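Local coordinates for putative SAM-dependent O-methyltranferase (Podospora anserina, PDB 4YMH) that binds S-adenosyl-L-homocysteine, the spent methyl donor, and is an S-adenosylmethionine-dependent O-methyltransferase of the cation-dependent family, at the interface of chains A and B. Numbering follows the deposited sequence. Chains: chain A/B, Putative SAM-dependent O-methyltranferase.

Contact 1: the interface of chains A and B. Residues chain A 178, 181, 185, 188; chain B 7-8, 12, 15-16.
A:Trp188 and B:Pro7 meet ring to ring at the interface of two copies of the methyltransferase, where the N-terminal segment and helix 10-22 of chain B lie against the 178-188 stretch of chain A. In this CH-pi contact B:Pro7 CG stands over the face of the five-membered ring of the A:Trp188 indole, 3.5 Å from its centroid, and the proline CD continues towards CE2. With its CG between the backbone N and carbonyl carbon (chi1 56°), A:Trp188 turns this face to the proline. Replaced by an alanine, A:Trp188 would probably leave B:Pro7 CG without the indole face and water 3 without its N-H donor.

Polar links run through water. A:Trp188 NE1 gives a hydrogen bond of 2.7 Å to water 3, which also contacts B:Pro7 O; water 1, in touch with water 3, joins that carbonyl to A:Cys185 O. The same A:Cys185 O lies in the plane of the B:Phe8 ring, at its edge, 3.6 Å from B:Phe8 CE1.

Apolar packing adds two contacts. The A:Ile181 and B:Val16 side chains cross at about a right angle, CG1 and CD1 meeting both valine methyls, and B:Thr12 CG2 meets A:Cys185 CB at 3.9 Å.

Sulfur and guanidinium make a separate contact: A:Cys185 SG sits over the centre of the B:Arg15 group, 3.7 Å from B:Arg15 CZ. At the edge of that group, B:Arg15 NH2 donates to water 2 (2.9 Å, 163° at H), which lies 2.7 Å from A:Ile181 O.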
# COMPACT_ATOMS: atom_id res chain seq x y z
N GLY A 178 -0.41 -9.95 14.27
CA GLY A 178 -1.44 -10.92 13.93
C GLY A 178 -2.44 -11.06 15.06
O GLY A 178 -3.55 -11.53 14.87
N ILE A 181 -6.20 -9.87 15.04
CA ILE A 181 -7.19 -10.74 14.41
C ILE A 181 -7.64 -11.85 15.38
O ILE A 181 -8.82 -12.16 15.49
CB ILE A 181 -6.64 -11.34 13.09
CG1 ILE A 181 -6.30 -10.24 12.09
CG2 ILE A 181 -7.69 -12.29 12.46
CD1 ILE A 181 -4.88 -9.63 12.26
N CYS A 185 -3.22 -16.22 16.18
CA CYS A 185 -2.79 -15.91 14.82
C CYS A 185 -1.29 -15.61 14.67
O CYS A 185 -0.85 -15.22 13.59
CB CYS A 185 -3.62 -14.73 14.29
SG CYS A 185 -5.35 -15.16 13.93
N TRP A 188 4.36 -18.20 16.02
CA TRP A 188 5.81 -17.99 15.95
C TRP A 188 6.30 -16.97 16.96
O TRP A 188 7.49 -16.91 17.27
CB TRP A 188 6.21 -17.53 14.54
CG TRP A 188 5.47 -16.29 14.14
CD1 TRP A 188 4.23 -16.23 13.54
CD2 TRP A 188 5.87 -14.93 14.35
NE1 TRP A 188 3.86 -14.92 13.36
CE2 TRP A 188 4.85 -14.10 13.85
CE3 TRP A 188 7.01 -14.33 14.91
CZ2 TRP A 188 4.92 -12.71 13.89
CZ3 TRP A 188 7.08 -12.95 14.94
CH2 TRP A 188 6.04 -12.16 14.44
N PRO B 7 4.78 -13.74 9.06
CA PRO B 7 4.59 -15.09 8.54
C PRO B 7 3.23 -15.65 8.96
O PRO B 7 2.89 -15.58 10.13
CB PRO B 7 5.74 -15.88 9.17
CG PRO B 7 5.99 -15.18 10.49
CD PRO B 7 5.65 -13.71 10.26
N PHE B 8 2.46 -16.16 8.00
CA PHE B 8 1.17 -16.82 8.28
C PHE B 8 1.11 -18.18 7.59
O PHE B 8 1.65 -18.33 6.49
CB PHE B 8 0.00 -15.97 7.77
CG PHE B 8 -0.15 -14.65 8.47
CD1 PHE B 8 -0.44 -14.59 9.82
CD2 PHE B 8 -0.06 -13.47 7.76
CE1 PHE B 8 -0.61 -13.38 10.46
CE2 PHE B 8 -0.23 -12.25 8.39
CZ PHE B 8 -0.50 -12.21 9.74
N THR B 12 -4.45 -19.20 8.51
CA THR B 12 -4.32 -17.90 9.17
C THR B 12 -4.23 -16.75 8.17
O THR B 12 -4.83 -15.70 8.39
CB THR B 12 -3.08 -17.86 10.08
OG1 THR B 12 -3.11 -19.00 10.96
CG2 THR B 12 -3.08 -16.59 10.90
N ARG B 15 -7.74 -16.14 7.34
CA ARG B 15 -8.44 -15.42 8.42
C ARG B 15 -8.09 -13.92 8.46
O ARG B 15 -8.96 -13.06 8.68
CB ARG B 15 -8.10 -16.05 9.78
CG ARG B 15 -8.90 -17.28 10.08
CD ARG B 15 -8.35 -17.97 11.34
NE ARG B 15 -8.61 -17.22 12.56
CZ ARG B 15 -8.15 -17.59 13.75
NH1 ARG B 15 -7.39 -18.67 13.86
NH2 ARG B 15 -8.45 -16.89 14.84
N VAL B 16 -6.82 -13.59 8.26
CA VAL B 16 -6.40 -12.20 8.33
C VAL B 16 -6.95 -11.43 7.14
O VAL B 16 -7.40 -10.30 7.29
CB VAL B 16 -4.86 -12.07 8.39
CG1 VAL B 16 -4.46 -10.61 8.38
CG2 VAL B 16 -4.34 -12.76 9.68
O HOH W 1 1.30 -16.37 12.04
O HOH W 2 -10.04 -14.53 15.16
O HOH W 3 1.98 -13.34 12.31

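Contact 2: the interface of chains A and B. Residues chain A 56, 59, 224-225; chain B 220, 222-223, 230.
Helix 51-64 of chain A presents A:Trp56 and A:Phe59 to strands 217-222 and 228-233 of chain B, while A:Val224 and A:Phe225, in the loop between the equivalent strands of chain A, face B:Leu222 and B:Pro223; A:Phe225 takes a positive phi (55°). The patch is a largely apolar part of the two-fold interface between the copies.

B:Leu220 points its branches at the helix. B:Leu220 CD2 lies 3.8 Å from A:Trp56 CA and also sits in the plane of the indole, at the CD1 edge, whereas the leucine CD1 turns towards the backbone N of the same tryptophan. The leucine CB packs against CD2 of A:Phe59. That phenyl carries its CG anti to the backbone N (chi1 -175°), which sends the ring away from the helix to lie across both strands. On the other strand, B:Gln230 CB meets A:Phe59 CZ at 3.7 Å. The extended glutamine chain then carries its amide past the ring, with B:Gln230 OE1 3.5 Å from A:Phe59 CE1 and the two planes 43° apart.

B:Leu222 lies against both A:Trp56 and A:Phe225. B:Leu222 CD1 approaches A:Phe225 CZ to 3.6 Å, the side chains crossing at about a right angle, and the leucine CD2 faces A:Trp56 CD1. Within chain A, A:Phe225 CE2 lies over one face of the indole and A:Val224 CG2 over the centre of the A:Phe225 ring, packing that probably steadies the two aromatic groups. A:Val224 CG2 also touches B:Leu222 CG and the B:Pro223 ring.

Water 4 bridges the loops: A:Phe225 N donates to it (2.9 Å), and it lies 2.8 Å from B:Pro223 O.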
# COMPACT_ATOMS: atom_id res chain seq x y z
N TRP A 56 9.28 3.05 1.83
CA TRP A 56 7.85 3.28 1.60
C TRP A 56 7.42 4.69 2.03
O TRP A 56 6.67 5.36 1.34
CB TRP A 56 7.03 2.22 2.33
CG TRP A 56 5.57 2.53 2.48
CD1 TRP A 56 4.63 2.56 1.49
CD2 TRP A 56 4.89 2.81 3.69
NE1 TRP A 56 3.40 2.84 2.02
CE2 TRP A 56 3.53 3.01 3.37
CE3 TRP A 56 5.28 2.91 5.03
CZ2 TRP A 56 2.57 3.31 4.33
CZ3 TRP A 56 4.33 3.21 5.99
CH2 TRP A 56 2.98 3.41 5.63
N PHE A 59 8.95 7.22 -0.47
CA PHE A 59 8.21 7.12 -1.74
C PHE A 59 6.85 7.80 -1.62
O PHE A 59 6.46 8.62 -2.47
CB PHE A 59 8.03 5.65 -2.15
CG PHE A 59 7.38 5.47 -3.52
CD1 PHE A 59 6.01 5.58 -3.69
CD2 PHE A 59 8.16 5.16 -4.63
CE1 PHE A 59 5.42 5.39 -4.94
CE2 PHE A 59 7.59 4.96 -5.88
CZ PHE A 59 6.22 5.10 -6.04
N VAL A 224 -0.13 -5.14 4.80
CA VAL A 224 1.28 -4.93 4.47
C VAL A 224 2.01 -4.59 5.78
O VAL A 224 1.42 -4.02 6.68
CB VAL A 224 1.43 -3.79 3.41
CG1 VAL A 224 1.14 -2.42 4.01
CG2 VAL A 224 2.81 -3.84 2.69
N PHE A 225 3.28 -4.96 5.87
CA PHE A 225 4.08 -4.73 7.08
C PHE A 225 3.36 -5.35 8.29
O PHE A 225 2.97 -6.51 8.23
CB PHE A 225 4.35 -3.23 7.26
CG PHE A 225 5.04 -2.59 6.06
CD1 PHE A 225 6.15 -3.18 5.50
CD2 PHE A 225 4.56 -1.41 5.51
CE1 PHE A 225 6.80 -2.61 4.40
CE2 PHE A 225 5.21 -0.84 4.41
CZ PHE A 225 6.32 -1.45 3.86
N LEU B 220 9.18 1.11 -5.88
CA LEU B 220 8.96 0.49 -4.57
C LEU B 220 8.22 -0.83 -4.74
O LEU B 220 7.10 -0.84 -5.25
CB LEU B 220 8.17 1.42 -3.66
CG LEU B 220 7.77 0.81 -2.31
CD1 LEU B 220 9.00 0.62 -1.41
CD2 LEU B 220 6.71 1.66 -1.62
N LEU B 222 6.22 -3.43 -2.94
CA LEU B 222 5.54 -3.54 -1.65
C LEU B 222 5.01 -4.96 -1.46
O LEU B 222 4.34 -5.51 -2.37
CB LEU B 222 4.39 -2.52 -1.59
CG LEU B 222 4.17 -1.68 -0.32
CD1 LEU B 222 5.47 -1.25 0.34
CD2 LEU B 222 3.32 -0.46 -0.64
N PRO B 223 5.32 -5.57 -0.29
CA PRO B 223 4.91 -6.94 -0.01
C PRO B 223 3.45 -6.99 0.45
O PRO B 223 3.18 -7.31 1.60
CB PRO B 223 5.87 -7.38 1.11
CG PRO B 223 6.16 -6.13 1.84
CD PRO B 223 6.16 -5.02 0.80
N GLN B 230 5.19 -0.19 -7.26
CA GLN B 230 4.76 1.16 -7.58
C GLN B 230 5.92 1.86 -8.27
O GLN B 230 7.07 1.78 -7.81
CB GLN B 230 4.34 1.92 -6.30
CG GLN B 230 3.11 1.32 -5.60
CD GLN B 230 2.92 1.81 -4.17
OE1 GLN B 230 3.68 2.62 -3.67
NE2 GLN B 230 1.88 1.30 -3.51
O HOH W 4 4.07 -7.29 4.25

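The C-alpha centres of contact 1 and contact 2 are about 20 Å apart, and they share no residue. Contact 1 joins the N-terminal segment and helix 10-22 of chain B to the 178-188 region of chain A; contact 2 uses helix 51-64 of chain A and strands 217-222 and 228-233 of chain B, with the loop between these strands in both chains. Chain B therefore engages its partner through both ends of its sequence. Two-fold symmetry repeats each contact with the chains exchanged. This symmetric pairing fits a dimer, although the structure alone does not show that it is the form in solution.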